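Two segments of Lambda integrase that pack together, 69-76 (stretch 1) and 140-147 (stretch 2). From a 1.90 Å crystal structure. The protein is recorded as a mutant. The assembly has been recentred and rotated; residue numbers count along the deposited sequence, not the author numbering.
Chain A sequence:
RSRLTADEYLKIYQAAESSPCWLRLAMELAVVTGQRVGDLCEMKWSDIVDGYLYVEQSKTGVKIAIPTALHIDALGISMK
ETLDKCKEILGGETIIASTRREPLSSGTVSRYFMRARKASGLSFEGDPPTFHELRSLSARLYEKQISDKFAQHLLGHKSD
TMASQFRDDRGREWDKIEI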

ATOM      1  N   ALA A  69      10.139 -30.214  -5.624  1.00 26.22           N
ATOM      2  CA  ALA A  69      10.869 -30.832  -6.718  1.00 27.24           C
ATOM      3  C   ALA A  69      10.446 -30.265  -8.075  1.00 27.47           C
ATOM      4  O   ALA A  69      11.039 -30.602  -9.104  1.00 29.13           O
ATOM      5  CB  ALA A  69      10.657 -32.332  -6.691  1.00 27.09           C
ATOM      6  N   LEU A  70       9.421 -29.415  -8.083  1.00 27.17           N
ATOM      7  CA  LEU A  70       8.923 -28.821  -9.322  1.00 27.10           C
ATOM      8  C   LEU A  70       9.992 -28.074 -10.111  1.00 26.44           C
ATOM      9  O   LEU A  70      10.954 -27.544  -9.539  1.00 26.43           O
ATOM     10  CB  LEU A  70       7.740 -27.890  -9.047  1.00 26.72           C
ATOM     11  CG  LEU A  70       6.367 -28.534  -8.849  1.00 28.93           C
ATOM     12  CD1 LEU A  70       5.331 -27.450  -8.575  1.00 27.78           C
ATOM     13  CD2 LEU A  70       5.978 -29.332 -10.093  1.00 28.87           C
ATOM     14  N   HIS A  71       9.822 -28.057 -11.430  1.00 26.93           N
ATOM     15  CA  HIS A  71      10.739 -27.387 -12.352  1.00 27.39           C
ATOM     16  C   HIS A  71       9.885 -26.763 -13.439  1.00 25.99           C
ATOM     17  O   HIS A  71       8.826 -27.295 -13.781  1.00 25.69           O
ATOM     18  CB  HIS A  71      11.653 -28.397 -13.081  1.00 30.80           C
ATOM     19  CG  HIS A  71      12.830 -28.884 -12.289  1.00 34.66           C
ATOM     20  ND1 HIS A  71      12.748 -29.921 -11.380  1.00 36.37           N
ATOM     21  CD2 HIS A  71      14.139 -28.534 -12.338  1.00 36.21           C
ATOM     22  CE1 HIS A  71      13.953 -30.190 -10.906  1.00 36.10           C
ATOM     23  NE2 HIS A  71      14.815 -29.363 -11.471  1.00 36.70           N
ATOM     24  N   ILE A  72      10.338 -25.633 -13.968  1.00 25.63           N
ATOM     25  CA  ILE A  72       9.675 -24.981 -15.096  1.00 25.08           C
ATOM     26  C   ILE A  72      10.722 -25.156 -16.192  1.00 24.91           C
ATOM     27  O   ILE A  72      11.697 -24.402 -16.277  1.00 24.76           O
ATOM     28  CB  ILE A  72       9.381 -23.482 -14.856  1.00 23.56           C
ATOM     29  CG1 ILE A  72       8.066 -23.337 -14.092  1.00 23.33           C
ATOM     30  CG2 ILE A  72       9.280 -22.730 -16.195  1.00 19.30           C
ATOM     31  CD1 ILE A  72       6.824 -23.581 -14.947  1.00 24.71           C
ATOM     32  N   ASP A  73      10.544 -26.206 -16.981  1.00 26.02           N
ATOM     33  CA  ASP A  73      11.469 -26.541 -18.053  1.00 25.34           C
ATOM     34  C   ASP A  73      11.736 -25.450 -19.078  1.00 24.50           C
ATOM     35  O   ASP A  73      12.895 -25.159 -19.373  1.00 26.64           O
ATOM     36  CB  ASP A  73      11.013 -27.822 -18.742  1.00 26.06           C
ATOM     37  CG  ASP A  73      10.991 -29.009 -17.800  1.00 27.16           C
ATOM     38  OD1 ASP A  73      11.804 -29.044 -16.846  1.00 27.11           O
ATOM     39  OD2 ASP A  73      10.152 -29.904 -18.014  1.00 30.39           O
ATOM     40  N   ALA A  74      10.683 -24.801 -19.562  1.00 23.37           N
ATOM     41  CA  ALA A  74      10.815 -23.753 -20.573  1.00 23.70           C
ATOM     42  C   ALA A  74      11.789 -22.620 -20.240  1.00 23.76           C
ATOM     43  O   ALA A  74      12.382 -22.017 -21.140  1.00 23.39           O
ATOM     44  CB  ALA A  74       9.443 -23.184 -20.920  1.00 23.75           C
ATOM     45  N   LEU A  75      11.969 -22.345 -18.952  1.00 23.36           N
ATOM     46  CA  LEU A  75      12.851 -21.269 -18.518  1.00 22.82           C
ATOM     47  C   LEU A  75      14.023 -21.744 -17.674  1.00 22.94           C
ATOM     48  O   LEU A  75      14.855 -20.940 -17.253  1.00 23.69           O
ATOM     49  CB  LEU A  75      12.046 -20.216 -17.753  1.00 21.76           C
ATOM     50  CG  LEU A  75      11.016 -19.455 -18.586  1.00 22.52           C
ATOM     51  CD1 LEU A  75      10.105 -18.652 -17.678  1.00 21.76           C
ATOM     52  CD2 LEU A  75      11.728 -18.549 -19.578  1.00 21.55           C
ATOM     53  N   GLY A  76      14.103 -23.053 -17.450  1.00 23.61           N
ATOM     54  CA  GLY A  76      15.185 -23.601 -16.654  1.00 22.92           C
ATOM     55  C   GLY A  76      15.103 -23.182 -15.194  1.00 23.01           C
ATOM     56  O   GLY A  76      16.128 -22.920 -14.560  1.00 22.73           O
ATOM     57  N   ARG A 140       0.141 -21.306 -18.164  1.00 25.29           N
ATOM     58  CA  ARG A 140       0.341 -21.696 -19.567  1.00 25.34           C
ATOM     59  C   ARG A 140       1.547 -22.612 -19.747  1.00 26.31           C
ATOM     60  O   ARG A 140       1.490 -23.581 -20.508  1.00 28.34           O
ATOM     61  CB  ARG A 140       0.471 -20.469 -20.476  1.00 25.32           C
ATOM     62  CG  ARG A 140      -0.778 -19.593 -20.523  1.00 28.01           C
ATOM     63  CD  ARG A 140      -0.689 -18.510 -21.599  1.00 30.66           C
ATOM     64  NE  ARG A 140       0.503 -17.667 -21.469  1.00 34.49           N
ATOM     65  CZ  ARG A 140       0.552 -16.512 -20.801  1.00 34.48           C
ATOM     66  NH1 ARG A 140      -0.525 -16.037 -20.187  1.00 34.09           N
ATOM     67  NH2 ARG A 140       1.684 -15.828 -20.752  1.00 33.64           N
ATOM     68  N   LEU A 141       2.632 -22.328 -19.038  1.00 24.15           N
ATOM     69  CA  LEU A 141       3.820 -23.159 -19.130  1.00 24.07           C
ATOM     70  C   LEU A 141       3.577 -24.544 -18.529  1.00 25.95           C
ATOM     71  O   LEU A 141       4.026 -25.548 -19.087  1.00 25.62           O
ATOM     72  CB  LEU A 141       5.013 -22.492 -18.439  1.00 22.31           C
ATOM     73  CG  LEU A 141       5.540 -21.185 -19.051  1.00 23.87           C
ATOM     74  CD1 LEU A 141       6.770 -20.711 -18.275  1.00 21.26           C
ATOM     75  CD2 LEU A 141       5.902 -21.398 -20.520  1.00 23.61           C
ATOM     76  N   TYR A 142       2.891 -24.596 -17.384  1.00 26.98           N
ATOM     77  CA  TYR A 142       2.582 -25.863 -16.709  1.00 27.16           C
ATOM     78  C   TYR A 142       1.542 -26.686 -17.462  1.00 28.21           C
ATOM     79  O   TYR A 142       1.576 -27.915 -17.426  1.00 28.98           O
ATOM     80  CB  TYR A 142       2.127 -25.625 -15.262  1.00 25.62           C
ATOM     81  CG  TYR A 142       3.276 -25.600 -14.274  1.00 24.31           C
ATOM     82  CD1 TYR A 142       4.281 -26.564 -14.330  1.00 22.41           C
ATOM     83  CD2 TYR A 142       3.366 -24.611 -13.290  1.00 21.47           C
ATOM     84  CE1 TYR A 142       5.346 -26.550 -13.435  1.00 21.48           C
ATOM     85  CE2 TYR A 142       4.429 -24.589 -12.394  1.00 18.55           C
ATOM     86  CZ  TYR A 142       5.412 -25.564 -12.473  1.00 19.95           C
ATOM     87  OH  TYR A 142       6.456 -25.580 -11.582  1.00 19.38           O
ATOM     88  N   GLU A 143       0.627 -26.002 -18.137  1.00 28.40           N
ATOM     89  CA  GLU A 143      -0.408 -26.652 -18.930  1.00 30.94           C
ATOM     90  C   GLU A 143       0.246 -27.450 -20.062  1.00 32.34           C
ATOM     91  O   GLU A 143      -0.219 -28.528 -20.423  1.00 34.26           O
ATOM     92  CB  GLU A 143      -1.355 -25.603 -19.508  1.00 29.84           C
ATOM     93  N   LYS A 144       1.322 -26.906 -20.620  1.00 32.76           N
ATOM     94  CA  LYS A 144       2.041 -27.563 -21.703  1.00 33.35           C
ATOM     95  C   LYS A 144       2.961 -28.656 -21.171  1.00 33.76           C
ATOM     96  O   LYS A 144       2.916 -29.796 -21.629  1.00 35.86           O
ATOM     97  CB  LYS A 144       2.841 -26.533 -22.511  1.00 32.89           C
ATOM     98  N   GLN A 145       3.770 -28.309 -20.178  1.00 32.99           N
ATOM     99  CA  GLN A 145       4.726 -29.235 -19.574  1.00 33.21           C
ATOM    100  C   GLN A 145       4.112 -30.443 -18.864  1.00 35.21           C
ATOM    101  O   GLN A 145       4.653 -31.549 -18.930  1.00 35.85           O
ATOM    102  CB  GLN A 145       5.632 -28.478 -18.593  1.00 31.07           C
ATOM    103  CG  GLN A 145       6.681 -29.333 -17.905  1.00 28.16           C
ATOM    104  CD  GLN A 145       7.519 -28.548 -16.930  1.00 27.06           C
ATOM    105  OE1 GLN A 145       8.028 -27.476 -17.254  1.00 28.30           O
ATOM    106  NE2 GLN A 145       7.681 -29.077 -15.734  1.00 26.53           N
ATOM    107  N   ILE A 146       3.019 -30.220 -18.141  1.00 36.72           N
ATOM    108  CA  ILE A 146       2.367 -31.291 -17.399  1.00 37.47           C
ATOM    109  C   ILE A 146       0.929 -31.493 -17.878  1.00 39.58           C
ATOM    110  O   ILE A 146       0.655 -32.428 -18.629  1.00 41.00           O
ATOM    111  CB  ILE A 146       2.423 -31.020 -15.870  1.00 36.64           C
ATOM    112  CG1 ILE A 146       3.873 -30.729 -15.454  1.00 34.93           C
ATOM    113  CG2 ILE A 146       1.894 -32.221 -15.091  1.00 35.74           C
ATOM    114  CD1 ILE A 146       4.071 -30.431 -13.985  1.00 32.06           C
ATOM    115  N   SER A 147       0.018 -30.615 -17.470  1.00 40.02           N
ATOM    116  CA  SER A 147      -1.380 -30.725 -17.881  1.00 41.09           C
ATOM    117  C   SER A 147      -2.229 -29.549 -17.403  1.00 41.52           C
ATOM    118  O   SER A 147      -1.867 -28.855 -16.448  1.00 41.99           O
ATOM    119  CB  SER A 147      -1.991 -32.042 -17.374  1.00 42.09           C
ATOM    120  OG  SER A 147      -1.821 -32.205 -15.973  1.00 42.76           O
TER
HETATM  121  O   HOH W   1       8.027 -25.257 -18.756  1.00 22.99           O

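The contact is a small, mostly apolar packing of a short strand and the residues that follow against the last turns of a helix, pinned by one glutamine side chain that hydrogen-bonds to the backbone of stretch 1; it buries 434 Å² in total.

Q145 supplies both direct hydrogen bonds. Its CA-to-CB bond points toward stretch 1, and chi1 and chi2 are both t, so the chain is extended and its terminal amide reaches the backbone. There Q145 NE2 donates to H71 O (2.9 Å, N-H...O angle 161°), while Q145 OE1 accepts from D73 N (2.8 Å, 154°). A primary amide suits this place because it carries a donor and an acceptor side by side, matching a carbonyl and an NH two residues apart. Water 1 extends the arrangement by one residue: it donates to Q145 OE1 (2.7 Å) and accepts from A74 N (2.8 Å). The D73 carboxylate lies close but adds no hydrogen bond; D73 OD2 is 3.5 Å from Q145 NE2, with a poor angle.

The apolar part centres on I72, L141 and Y142, each with just over 70 Å² covered by the other stretch. I72, m at both chi1 and chi2, sets its CD1 over one face of the Y142 ring, 3.5 Å from the centroid and 15° off the normal, a CH-pi contact. I72 also packs on L141, its CG2 lying 3.8 Å from L141 CD1, so this one side chain lies against two helix residues. L141 also meets A74 and L75: its CD2 lies 4.0 Å from A74 CB and its CD1 4.0 Å from L75 CD1. The small A74 methyl points toward the helix and fits against this leucine. Beyond the ring, buried L70 places CB 3.7 Å from Y142 OH, whose polar needs are met elsewhere in the structure.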